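PDB 4G78: histidine phosphotransfer protein from Medicago truncatula, which probably relays phosphoryl groups between cytokinin-sensing histidine kinases and response regulators in two-component signalling. Local coordinates for residues Q27-L31 with V43-M47; L57-M61 with H78-Q82; R93-C98 with L120-L126. All blocks are in the same frame, centred on the assembly; numbering follows the deposited sequence.

Contact 1 (Q27-L31 with V43-M47)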
ATOM      1  N   GLN A  27       7.545   6.340   6.298  1.00  8.59           N
ATOM      2  CA  GLN A  27       6.437   6.021   7.224  1.00  8.80           C
ATOM      3  C   GLN A  27       6.331   4.567   7.487  1.00  8.79           C
ATOM      4  O   GLN A  27       5.972   4.143   8.617  1.00  9.95           O
ATOM      5  CB  GLN A  27       5.130   6.634   6.746  1.00  9.45           C
ATOM      6  CG  GLN A  27       3.922   6.194   7.608  1.00 10.24           C
ATOM      7  CD  GLN A  27       3.991   6.557   9.072  1.00 11.56           C
ATOM      8  OE1 GLN A  27       4.835   7.345   9.504  1.00 12.67           O
ATOM      9  NE2 GLN A  27       3.090   5.986   9.796  1.00 13.80           N
ATOM     10  N   PHE A  28       6.627   3.715   6.501  1.00  8.36           N
ATOM     11  CA  PHE A  28       6.643   2.287   6.738  1.00  8.46           C
ATOM     12  C   PHE A  28       7.740   1.938   7.760  1.00  8.72           C
ATOM     13  O   PHE A  28       7.563   1.150   8.667  1.00 10.00           O
ATOM     14  CB  PHE A  28       6.814   1.509   5.443  1.00  8.75           C
ATOM     15  CG  PHE A  28       6.702   0.030   5.636  1.00  9.91           C
ATOM     16  CD1 PHE A  28       5.418  -0.552   5.697  1.00 12.27           C
ATOM     17  CD2 PHE A  28       7.828  -0.759   5.758  1.00 11.81           C
ATOM     18  CE1 PHE A  28       5.362  -1.916   5.897  1.00 15.49           C
ATOM     19  CE2 PHE A  28       7.699  -2.144   5.935  1.00 14.91           C
ATOM     20  CZ  PHE A  28       6.440  -2.693   5.968  1.00 17.19           C
ATOM     21  N   SER A  29       8.936   2.548   7.566  1.00  9.00           N
ATOM     22  CA  SER A  29      10.004   2.353   8.530  1.00  9.69           C
ATOM     23  C   SER A  29       9.562   2.743   9.945  1.00 10.07           C
ATOM     24  O   SER A  29       9.959   2.078  10.916  1.00 11.63           O
ATOM     25  CB  SER A  29      11.224   3.211   8.119  1.00 10.30           C
ATOM     26  OG  SER A  29      11.650   2.939   6.824  1.00 11.20           O
ATOM     27  N   GLN A  30       8.821   3.808  10.061  1.00 10.13           N
ATOM     28  CA  GLN A  30       8.300   4.235  11.399  1.00 11.50           C
ATOM     29  C   GLN A  30       7.442   3.150  11.975  1.00 11.64           C
ATOM     30  O   GLN A  30       7.476   2.906  13.186  1.00 14.88           O
ATOM     31  CB  GLN A  30       7.547   5.528  11.293  1.00 13.11           C
ATOM     32  CG  GLN A  30       8.375   6.712  10.898  1.00 15.63           C
ATOM     33  CD  GLN A  30       9.472   7.032  11.805  1.00 19.23           C
ATOM     34  OE1 GLN A  30       9.316   6.878  13.043  1.00 24.16           O
ATOM     35  NE2 GLN A  30      10.621   7.401  11.339  1.00 23.06           N
ATOM     36  N   LEU A  31       6.580   2.536  11.191  1.00 10.71           N
ATOM     37  CA  LEU A  31       5.744   1.412  11.696  1.00 11.14           C
ATOM     38  C   LEU A  31       6.591   0.294  12.159  1.00 12.45           C
ATOM     39  O   LEU A  31       6.202  -0.434  13.094  1.00 14.95           O
ATOM     40  CB  LEU A  31       4.769   0.989  10.652  1.00 11.47           C
ATOM     41  CG  LEU A  31       3.712   1.949  10.192  1.00 12.74           C
ATOM     42  CD1 LEU A  31       2.882   1.313   9.056  1.00 16.57           C
ATOM     43  CD2 LEU A  31       2.832   2.455  11.380  1.00 14.76           C
ATOM     44  N   VAL A  43       2.990  -3.936  12.553  1.00 11.97           N
ATOM     45  CA  VAL A  43       2.896  -3.482  11.149  0.51 11.56           C
ATOM     46  C   VAL A  43       1.951  -4.346  10.361  1.00 10.40           C
ATOM     47  O   VAL A  43       1.228  -3.839   9.506  1.00 10.74           O
ATOM     48  CB  VAL A  43       4.318  -3.290  10.526  0.51 12.43           C
ATOM     49  CG1 VAL A  43       5.135  -4.566  10.370  0.51 14.47           C
ATOM     50  CG2 VAL A  43       4.264  -2.535   9.185  0.51 12.13           C
ATOM     51  N   ILE A  44       1.919  -5.664  10.622  1.00 11.36           N
ATOM     52  CA  ILE A  44       0.987  -6.554   9.943  1.00 11.72           C
ATOM     53  C   ILE A  44      -0.444  -6.159  10.276  1.00 11.26           C
ATOM     54  O   ILE A  44      -1.302  -6.141   9.397  1.00 12.40           O
ATOM     55  CB  ILE A  44       1.268  -8.056  10.204  1.00 14.53           C
ATOM     56  CG1 ILE A  44       2.694  -8.409   9.752  1.00 17.56           C
ATOM     57  CG2 ILE A  44       0.214  -8.937   9.589  1.00 18.51           C
ATOM     58  CD1 ILE A  44       3.157  -9.807  10.070  1.00 19.06           C
ATOM     59  N   GLU A  45      -0.714  -5.876  11.559  1.00 11.22           N
ATOM     60  CA  GLU A  45      -2.057  -5.474  11.991  1.00 11.68           C
ATOM     61  C   GLU A  45      -2.493  -4.192  11.234  1.00 10.90           C
ATOM     62  O   GLU A  45      -3.623  -4.088  10.763  1.00 12.51           O
ATOM     63  CB  GLU A  45      -2.213  -5.328  13.466  1.00 13.74           C
ATOM     64  CG  GLU A  45      -1.979  -6.622  14.230  1.00 18.21           C
ATOM     65  CD  GLU A  45      -2.795  -7.870  13.866  1.00 20.52           C
ATOM     66  OE1 GLU A  45      -3.956  -7.861  14.336  1.00 32.49           O
ATOM     67  OE2 GLU A  45      -2.263  -8.742  13.179  1.00 37.23           O
ATOM     68  N   VAL A  46      -1.598  -3.213  11.228  1.00  9.36           N
ATOM     69  CA  VAL A  46      -1.873  -1.944  10.535  1.00  8.70           C
ATOM     70  C   VAL A  46      -2.133  -2.214   9.043  1.00  9.08           C
ATOM     71  O   VAL A  46      -3.102  -1.671   8.483  1.00  9.36           O
ATOM     72  CB  VAL A  46      -0.732  -0.972  10.715  1.00  8.39           C
ATOM     73  CG1 VAL A  46      -0.838   0.210   9.777  1.00  9.02           C
ATOM     74  CG2 VAL A  46      -0.649  -0.467  12.160  1.00 10.22           C
ATOM     75  N   MET A  47      -1.272  -2.980   8.406  1.00  9.32           N
ATOM     76  CA  MET A  47      -1.418  -3.187   6.981  0.53 11.32           C
ATOM     77  C   MET A  47      -2.713  -3.930   6.678  1.00  9.91           C
ATOM     78  O   MET A  47      -3.295  -3.655   5.634  1.00 10.83           O
ATOM     79  CB  MET A  47      -0.204  -3.888   6.391  0.53 10.76           C
ATOM     80  CG  MET A  47       1.041  -3.006   6.326  0.53  9.39           C
ATOM     81  SD  MET A  47       0.984  -1.231   6.019  0.53 12.49           S
ATOM     82  CE  MET A  47       2.322  -1.037   4.964  0.53 28.08           C
TER
HETATM   83  O   HOH W   1       5.922  -3.404  13.704  0.58 14.08           O

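Contact 2 (L57-M61 with H78-Q82)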
ATOM      1  N   LEU A  57     -12.406   0.939  -1.001  1.00 11.06           N
ATOM      2  CA  LEU A  57     -12.332   2.183  -1.655  1.00 11.11           C
ATOM      3  C   LEU A  57     -12.139   2.042  -3.155  1.00 10.95           C
ATOM      4  O   LEU A  57     -12.780   2.695  -3.981  1.00 11.60           O
ATOM      5  CB  LEU A  57     -11.302   3.096  -0.963  1.00 11.59           C
ATOM      6  CG  LEU A  57     -11.171   4.472  -1.487  1.00 12.66           C
ATOM      7  CD1 LEU A  57     -10.570   5.352  -0.400  1.00 14.57           C
ATOM      8  CD2 LEU A  57     -10.289   4.554  -2.707  1.00 14.64           C
ATOM      9  N   LEU A  58     -11.187   1.178  -3.555  1.00 10.88           N
ATOM     10  CA  LEU A  58     -10.945   0.951  -4.969  0.76 11.44           C
ATOM     11  C   LEU A  58     -12.196   0.409  -5.629  1.00 12.24           C
ATOM     12  O   LEU A  58     -12.482   0.810  -6.810  1.00 13.11           O
ATOM     13  CB  LEU A  58      -9.802  -0.066  -5.164  0.76 12.42           C
ATOM     14  CG  LEU A  58      -8.434   0.490  -4.819  0.76 13.13           C
ATOM     15  CD1 LEU A  58      -7.273  -0.441  -5.045  0.76 23.10           C
ATOM     16  CD2 LEU A  58      -8.102   1.612  -5.755  0.76 21.10           C
ATOM     17  N   ASN A  59     -12.910  -0.492  -4.991  1.00 12.40           N
ATOM     18  CA  ASN A  59     -14.170  -1.014  -5.593  1.00 14.92           C
ATOM     19  C   ASN A  59     -15.166   0.135  -5.747  1.00 14.43           C
ATOM     20  O   ASN A  59     -15.860   0.253  -6.785  1.00 14.67           O
ATOM     21  CB  ASN A  59     -14.703  -2.128  -4.752  1.00 17.31           C
ATOM     22  CG  ASN A  59     -13.944  -3.408  -4.831  1.00 23.26           C
ATOM     23  OD1 ASN A  59     -14.117  -4.246  -3.863  1.00 35.07           O
ATOM     24  ND2 ASN A  59     -13.151  -3.498  -5.940  1.00 41.08           N
ATOM     25  N   ASN A  60     -15.246   1.035  -4.740  1.00 13.35           N
ATOM     26  CA  ASN A  60     -16.129   2.189  -4.875  1.00 14.17           C
ATOM     27  C   ASN A  60     -15.768   3.074  -5.979  1.00 13.56           C
ATOM     28  O   ASN A  60     -16.638   3.607  -6.714  1.00 14.53           O
ATOM     29  CB  ASN A  60     -16.179   2.963  -3.537  1.00 17.82           C
ATOM     30  CG  ASN A  60     -16.965   2.244  -2.478  1.00 23.96           C
ATOM     31  OD1 ASN A  60     -17.910   1.585  -2.816  1.00 35.01           O
ATOM     32  ND2 ASN A  60     -16.791   2.350  -1.212  1.00 32.21           N
ATOM     33  N   MET A  61     -14.471   3.309  -6.210  1.00 13.03           N
ATOM     34  CA  MET A  61     -14.032   4.145  -7.278  0.72 13.30           C
ATOM     35  C   MET A  61     -14.360   3.520  -8.647  1.00 12.59           C
ATOM     36  O   MET A  61     -14.797   4.208  -9.587  1.00 13.42           O
ATOM     37  CB  MET A  61     -12.495   4.409  -7.288  0.72 14.83           C
ATOM     38  CG  MET A  61     -12.099   5.337  -6.176  0.72 14.06           C
ATOM     39  SD  MET A  61     -10.349   5.644  -6.031  0.72 24.46           S
ATOM     40  CE  MET A  61     -10.276   7.070  -7.113  0.72 18.83           C
ATOM     41  N   HIS A  78     -12.627  10.254  -3.096  1.00 13.24           N
ATOM     42  CA  HIS A  78     -12.078   8.914  -2.872  1.00 12.13           C
ATOM     43  C   HIS A  78     -10.554   8.926  -3.031  1.00 11.13           C
ATOM     44  O   HIS A  78      -9.830   8.326  -2.268  1.00 11.46           O
ATOM     45  CB  HIS A  78     -12.692   7.861  -3.809  1.00 13.45           C
ATOM     46  CG  HIS A  78     -14.074   7.478  -3.588  1.00 16.37           C
ATOM     47  ND1 HIS A  78     -14.569   7.106  -2.358  1.00 25.41           N
ATOM     48  CD2 HIS A  78     -15.098   7.296  -4.506  1.00 21.06           C
ATOM     49  CE1 HIS A  78     -15.885   6.793  -2.520  1.00 30.86           C
ATOM     50  NE2 HIS A  78     -16.227   6.936  -3.833  1.00 24.57           N
ATOM     51  N   ALA A  79     -10.081   9.576  -4.086  1.00 11.33           N
ATOM     52  CA  ALA A  79      -8.626   9.623  -4.342  1.00 11.12           C
ATOM     53  C   ALA A  79      -7.922  10.319  -3.168  1.00 11.17           C
ATOM     54  O   ALA A  79      -6.853   9.870  -2.752  1.00 11.21           O
ATOM     55  CB  ALA A  79      -8.321  10.320  -5.629  1.00 13.03           C
ATOM     56  N   HIS A  80      -8.501  11.404  -2.631  1.00 12.44           N
ATOM     57  CA  HIS A  80      -7.926  12.091  -1.523  1.00 13.22           C
ATOM     58  C   HIS A  80      -7.903  11.253  -0.288  1.00 11.77           C
ATOM     59  O   HIS A  80      -6.908  11.212   0.485  1.00 12.61           O
ATOM     60  CB  HIS A  80      -8.729  13.393  -1.275  1.00 18.42           C
ATOM     61  CG  HIS A  80      -8.225  14.232  -0.163  1.00 25.79           C
ATOM     62  ND1 HIS A  80      -8.727  14.357   1.170  1.00 36.30           N
ATOM     63  CD2 HIS A  80      -7.127  15.027  -0.246  1.00 34.64           C
ATOM     64  CE1 HIS A  80      -7.905  15.170   1.790  1.00 43.20           C
ATOM     65  NE2 HIS A  80      -6.890  15.598   0.962  1.00 42.89           N
ATOM     66  N   GLN A  81      -8.976  10.520  -0.009  1.00 11.56           N
ATOM     67  CA  GLN A  81      -9.018   9.614   1.125  0.60 11.35           C
ATOM     68  C   GLN A  81      -7.946   8.554   0.986  1.00 10.84           C
ATOM     69  O   GLN A  81      -7.231   8.233   1.943  1.00 11.46           O
ATOM     70  CB  GLN A  81     -10.396   9.033   1.344  0.60 12.04           C
ATOM     71  CG  GLN A  81     -10.480   7.883   2.357  0.60 14.55           C
ATOM     72  CD  GLN A  81     -10.346   8.393   3.769  0.60 17.43           C
ATOM     73  OE1 GLN A  81     -10.733   9.528   4.113  0.60 22.90           O
ATOM     74  NE2 GLN A  81      -9.813   7.491   4.651  0.60 18.83           N
ATOM     75  N   GLN A  82      -7.843   7.930  -0.201  1.00 10.26           N
ATOM     76  CA  GLN A  82      -6.813   6.903  -0.399  1.00  9.66           C
ATOM     77  C   GLN A  82      -5.428   7.480  -0.288  1.00  9.43           C
ATOM     78  O   GLN A  82      -4.505   6.791   0.184  1.00  9.74           O
ATOM     79  CB  GLN A  82      -7.037   6.200  -1.734  1.00  9.58           C
ATOM     80  CG  GLN A  82      -6.124   5.007  -1.938  1.00  9.52           C
ATOM     81  CD  GLN A  82      -6.337   3.904  -0.953  1.00  9.28           C
ATOM     82  OE1 GLN A  82      -7.470   3.618  -0.545  1.00 10.52           O
ATOM     83  NE2 GLN A  82      -5.268   3.213  -0.520  1.00  9.91           N
TER

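Contact 3 (R93-C98 with L120-L126)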
ATOM      1  N   ARG A  93       4.296   4.716  -3.735  1.00  8.67           N
ATOM      2  CA  ARG A  93       3.824   4.702  -5.122  1.00  8.98           C
ATOM      3  C   ARG A  93       2.323   4.789  -5.185  1.00  8.50           C
ATOM      4  O   ARG A  93       1.759   5.465  -6.067  1.00 10.31           O
ATOM      5  CB  ARG A  93       4.402   3.529  -5.895  1.00  8.92           C
ATOM      6  CG  ARG A  93       5.802   3.778  -6.425  1.00  9.45           C
ATOM      7  CD  ARG A  93       6.576   2.523  -6.757  1.00  9.97           C
ATOM      8  NE  ARG A  93       5.963   1.770  -7.849  1.00  9.76           N
ATOM      9  CZ  ARG A  93       6.622   0.845  -8.560  1.00 10.17           C
ATOM     10  NH1 ARG A  93       7.900   0.635  -8.368  1.00 11.55           N
ATOM     11  NH2 ARG A  93       5.956   0.145  -9.468  1.00 11.71           N
ATOM     12  N   VAL A  94       1.602   4.112  -4.280  1.00  8.29           N
ATOM     13  CA  VAL A  94       0.140   4.201  -4.254  1.00  8.52           C
ATOM     14  C   VAL A  94      -0.268   5.643  -3.957  1.00  8.73           C
ATOM     15  O   VAL A  94      -1.143   6.214  -4.634  1.00  9.39           O
ATOM     16  CB  VAL A  94      -0.450   3.200  -3.260  1.00  8.38           C
ATOM     17  CG1 VAL A  94      -1.973   3.411  -3.145  1.00  9.43           C
ATOM     18  CG2 VAL A  94      -0.155   1.765  -3.618  1.00  9.79           C
ATOM     19  N   LYS A  95       0.344   6.262  -2.935  1.00  8.66           N
ATOM     20  CA  LYS A  95       0.029   7.637  -2.567  1.00  9.74           C
ATOM     21  C   LYS A  95       0.206   8.562  -3.761  1.00 10.06           C
ATOM     22  O   LYS A  95      -0.634   9.454  -4.006  1.00 11.22           O
ATOM     23  CB  LYS A  95       0.941   8.058  -1.394  1.00 11.51           C
ATOM     24  CG  LYS A  95       0.979   9.539  -1.134  1.00 15.54           C
ATOM     25  CD  LYS A  95       1.973   9.911  -0.083  1.00 16.49           C
ATOM     26  CE  LYS A  95       2.581  11.253  -0.224  1.00 20.60           C
ATOM     27  NZ  LYS A  95       3.743  11.363  -1.148  1.00 24.21           N
ATOM     28  N   ASN A  96       1.305   8.383  -4.491  1.00 10.36           N
ATOM     29  CA  ASN A  96       1.592   9.320  -5.539  1.00 11.71           C
ATOM     30  C   ASN A  96       0.618   9.147  -6.680  1.00 11.60           C
ATOM     31  O   ASN A  96       0.172  10.145  -7.275  1.00 14.17           O
ATOM     32  CB  ASN A  96       3.059   9.215  -5.884  1.00 13.25           C
ATOM     33  CG  ASN A  96       3.959   9.726  -4.717  1.00 15.14           C
ATOM     34  OD1 ASN A  96       3.489  10.611  -3.907  1.00 18.77           O
ATOM     35  ND2 ASN A  96       5.139   9.260  -4.615  1.00 18.41           N
ATOM     36  N   VAL A  97       0.158   7.954  -6.988  1.00 11.15           N
ATOM     37  CA  VAL A  97      -0.904   7.809  -8.003  1.00 11.77           C
ATOM     38  C   VAL A  97      -2.156   8.511  -7.541  1.00 11.72           C
ATOM     39  O   VAL A  97      -2.886   9.113  -8.374  1.00 12.99           O
ATOM     40  CB  VAL A  97      -1.229   6.326  -8.342  1.00 13.39           C
ATOM     41  CG1 VAL A  97      -2.377   6.249  -9.277  1.00 15.49           C
ATOM     42  CG2 VAL A  97      -0.047   5.534  -8.893  1.00 15.20           C
ATOM     43  N   CYS A  98      -2.499   8.432  -6.284  1.00 11.65           N
ATOM     44  CA  CYS A  98      -3.715   9.083  -5.825  1.00 12.09           C
ATOM     45  C   CYS A  98      -3.697  10.554  -6.119  1.00 12.99           C
ATOM     46  O   CYS A  98      -4.731  11.168  -6.384  1.00 15.22           O
ATOM     47  CB  CYS A  98      -3.902   8.853  -4.327  1.00 13.11           C
ATOM     48  SG  CYS A  98      -4.300   7.185  -3.894  1.00 13.57           S
ATOM     49  N   LEU A 120      -3.656   2.971 -10.236  1.00 12.07           N
ATOM     50  CA  LEU A 120      -3.866   2.792  -8.802  1.00 11.46           C
ATOM     51  C   LEU A 120      -4.080   1.331  -8.445  1.00 11.03           C
ATOM     52  O   LEU A 120      -3.496   0.783  -7.490  1.00 11.26           O
ATOM     53  CB  LEU A 120      -5.044   3.656  -8.358  1.00 11.65           C
ATOM     54  CG  LEU A 120      -5.393   3.588  -6.885  1.00 12.55           C
ATOM     55  CD1 LEU A 120      -4.208   3.975  -6.022  1.00 17.55           C
ATOM     56  CD2 LEU A 120      -6.587   4.470  -6.578  1.00 14.29           C
ATOM     57  N   GLN A 121      -4.940   0.658  -9.212  1.00 11.53           N
ATOM     58  CA  GLN A 121      -5.176  -0.745  -8.960  0.51 12.18           C
ATOM     59  C   GLN A 121      -3.894  -1.565  -9.119  1.00 11.63           C
ATOM     60  O   GLN A 121      -3.618  -2.462  -8.307  1.00 12.31           O
ATOM     61  CB  GLN A 121      -6.247  -1.147  -9.983  0.51 12.67           C
ATOM     62  CG  GLN A 121      -7.659  -1.166  -9.723  0.51 16.93           C
ATOM     63  CD  GLN A 121      -8.637  -1.137 -10.874  0.51 16.64           C
ATOM     64  OE1 GLN A 121      -9.802  -0.806 -10.698  0.51 19.81           O
ATOM     65  NE2 GLN A 121      -8.166  -1.463 -12.079  0.51 27.62           N
ATOM     66  N   GLN A 122      -3.123  -1.245 -10.160  1.00 12.13           N
ATOM     67  CA  GLN A 122      -1.840  -1.932 -10.452  0.57 12.51           C
ATOM     68  C   GLN A 122      -0.872  -1.753  -9.254  1.00 11.14           C
ATOM     69  O   GLN A 122      -0.258  -2.699  -8.784  1.00 11.82           O
ATOM     70  CB  GLN A 122      -1.162  -1.416 -11.719  0.57 14.17           C
ATOM     71  CG  GLN A 122       0.202  -2.036 -12.095  0.57 19.17           C
ATOM     72  CD  GLN A 122       0.538  -2.148 -13.572  0.57 32.08           C
ATOM     73  OE1 GLN A 122       1.273  -3.106 -13.799  0.57 45.51           O
ATOM     74  NE2 GLN A 122      -0.006  -1.205 -14.298  0.57 46.27           N
ATOM     75  N   GLU A 123      -0.717  -0.524  -8.870  1.00 10.70           N
ATOM     76  CA  GLU A 123       0.204  -0.190  -7.799  1.00 10.29           C
ATOM     77  C   GLU A 123      -0.225  -0.798  -6.485  1.00  9.25           C
ATOM     78  O   GLU A 123       0.624  -1.274  -5.699  1.00  9.13           O
ATOM     79  CB  GLU A 123       0.397   1.304  -7.703  1.00 10.21           C
ATOM     80  CG  GLU A 123       1.210   1.854  -8.860  1.00 11.99           C
ATOM     81  CD  GLU A 123       2.638   1.411  -8.890  1.00 11.79           C
ATOM     82  OE1 GLU A 123       3.200   1.124  -7.827  1.00 10.80           O
ATOM     83  OE2 GLU A 123       3.214   1.281 -10.000  1.00 16.63           O
ATOM     84  N   TYR A 124      -1.523  -0.821  -6.198  1.00  9.16           N
ATOM     85  CA  TYR A 124      -2.019  -1.423  -4.973  1.00  8.94           C
ATOM     86  C   TYR A 124      -1.702  -2.910  -4.967  1.00  9.13           C
ATOM     87  O   TYR A 124      -1.218  -3.456  -3.965  1.00  9.47           O
ATOM     88  CB  TYR A 124      -3.520  -1.161  -4.816  1.00  9.74           C
ATOM     89  CG  TYR A 124      -4.037  -1.875  -3.608  1.00  9.39           C
ATOM     90  CD1 TYR A 124      -3.781  -1.408  -2.322  1.00  9.99           C
ATOM     91  CD2 TYR A 124      -4.718  -3.048  -3.749  1.00  9.97           C
ATOM     92  CE1 TYR A 124      -4.193  -2.125  -1.196  1.00 10.71           C
ATOM     93  CE2 TYR A 124      -5.095  -3.800  -2.625  1.00 10.66           C
ATOM     94  CZ  TYR A 124      -4.850  -3.308  -1.354  1.00 10.57           C
ATOM     95  OH  TYR A 124      -5.216  -3.986  -0.210  1.00 12.60           O
ATOM     96  N   SER A 125      -1.974  -3.594  -6.068  1.00  9.74           N
ATOM     97  CA  SER A 125      -1.701  -5.015  -6.118  0.68 10.86           C
ATOM     98  C   SER A 125      -0.210  -5.313  -5.975  1.00  9.99           C
ATOM     99  O   SER A 125       0.154  -6.264  -5.245  1.00 11.02           O
ATOM    100  CB  SER A 125      -2.271  -5.588  -7.417  0.68 12.43           C
ATOM    101  OG  SER A 125      -1.924  -6.953  -7.527  0.68 14.85           O
ATOM    102  N   LEU A 126       0.631  -4.534  -6.606  1.00 10.27           N
ATOM    103  CA  LEU A 126       2.093  -4.730  -6.479  1.00 10.67           C
ATOM    104  C   LEU A 126       2.496  -4.579  -5.048  1.00  9.99           C
ATOM    105  O   LEU A 126       3.309  -5.356  -4.501  1.00 10.81           O
ATOM    106  CB  LEU A 126       2.853  -3.737  -7.364  1.00 11.40           C
ATOM    107  CG  LEU A 126       2.801  -3.999  -8.860  1.00 13.57           C
ATOM    108  CD1 LEU A 126       3.282  -2.812  -9.626  1.00 15.16           C
ATOM    109  CD2 LEU A 126       3.682  -5.277  -9.164  1.00 18.34           C
TER

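Contact 1 (Q27-L31 with V43-M47)
L31 lays its CD1 methyl against V46, with CG1 of that valine 3.9 Å away, while nearer its backbone the same leucine meets V43: CB of L31 lies 3.9 Å from CG2 of V43. The leucine CG sits beside its own backbone N (chi1 -64°) and, with chi2 extended, CD1 reaches the second helix. The N-to-C directions of the two segments differ by 128°, and their axes come within 10.9 Å, so the short helix 26-32 rests on the first turns of helix 41-66 instead of running along it.

F28 lies one turn earlier on the same helix. CG2 of V43 approaches its ring obliquely, 3.5 Å from CE1 of F28 in the conformer described. The M47 methyl CE lies at the ring edge, but its separation is unusually short and belongs to one of two deposited conformers, so this detail is doubtful. Beyond the pair, F28 also touches F19 of helix 6-20 and L131 of helix 110-145, which places it where the N-terminal helices meet the bundle.

One polar link spans the joint. A water donates to O of L31 at 3.0 Å and accepts from N of V43 at 3.2 Å, serving a carbonyl near the end of helix 26-32 and an amide in the first turn of helix 41-66. No direct hydrogen bond crosses between the segments: the fit depends on the shapes of apolar side chains, and directional bonding is left to the water.

Contact 2 (L57-M61 with H78-Q82)
The imidazole of H78 meets N60 in an off-centre CH-pi contact: CB of N60 stands 4.3 Å from the centroid of the H78 ring, 29° off the ring normal. Nearer the root of the histidine, CG of M61 comes in obliquely and, in the conformer described, lies 3.5 Å from CB of H78. These two side chains slide past each other in opposite directions, and the methionine, bent at its last torsion, then brings its CE methyl to 4.1 Å from CB of A79. In the second flat group, the amide of Q82, OE1 rests against the leucine, 3.6 Å from CD1 of L57. The NE2 of Q82 is hydrogen-bonded to S54, one turn back on the leucine's own helix, which helps to fix the rotation of the amide.

L57 is the wedge between these groups. With CG swung opposite the backbone N (chi1 -176°), its CD1 is placed 3.6 Å from O of H78 and 3.7 Å from CG of Q81, both residues L57 and Q81 being taken in the conformer described. It is a mixed interface, in which methyl groups rest against carbonyl oxygens and glutamine methylenes and no hydrogen bond joins the segments directly.

H80, the predicted phosphohistidine and unphosphorylated here, is exposed, its CB pointing away from 57-61 and its side chain not touching that segment. H78, A79 and Q82 lie around it on the same helix and pack against helix 41-66, consistent with a helix seated on the bundle while H80 is left exposed. The two segments run antiparallel at 163° in the HPt bundle. Helix 101-106 closes one flank, where F101 touches both M61 and A79, while helix 110-145 meets L58 and M61 through L120.

Contact 3 (R93-C98 with L120-L126)
R93 bends at its third torsion (chi3 64°) and E123 at its second (chi2 -67°), and the two chains, crossing at about a right angle, bring guanidinium and carboxylate together. The pair belongs to the antiparallel helices 92-99 and 110-145 of the HPt helical bundle. The grip is side-on and two-pronged: NE of R93 donates to OE1 of E123 at 2.8 Å, tilted from both planes, while NH2 of R93 reaches OE2 of E123 at 3.0 Å by a straighter bond that uses the oxygen's syn lone pair. NH1 of R93 turns elsewhere, to the carbonyl of Q21, and Y23 adds a cation-pi contact. A methionine in place of R93 would probably leave the E123 carboxylate without its countercharge and cost the link to the segment around Q21.

Beneath this bridge the packing is apolar. CG2 of V97 packs 3.9 Å from CG of E123, alongside the stem of the acid, and CG1 of V97 sits over the backbone of L120. Deeper still, the CD1 methyl of L120 meets two residues one turn apart on the facing helix, 3.7 Å from CG1 of V94 and 3.9 Å from SG of C98.

The three contacts follow one another along the chain, each closing before the next opens. Contacts 1 and 2 share helix 41-66, one near its start and the other toward its end, with centres 20 Å apart and no touch between them. Contacts 1 and 3 also stay separate, their centres 17 Å apart. Contacts 2 and 3, with centres 11 Å apart, meet directly: CG of Q82 lies 3.4 Å from SG of C98, joining consecutive helices 72-89 and 92-99. Together they illustrate how an HPt bundle is assembled: contacts 2 and 3 adjoin within the bundle that carries the predicted phosphohistidine, while contact 1 separately joins helix 26-32 to it.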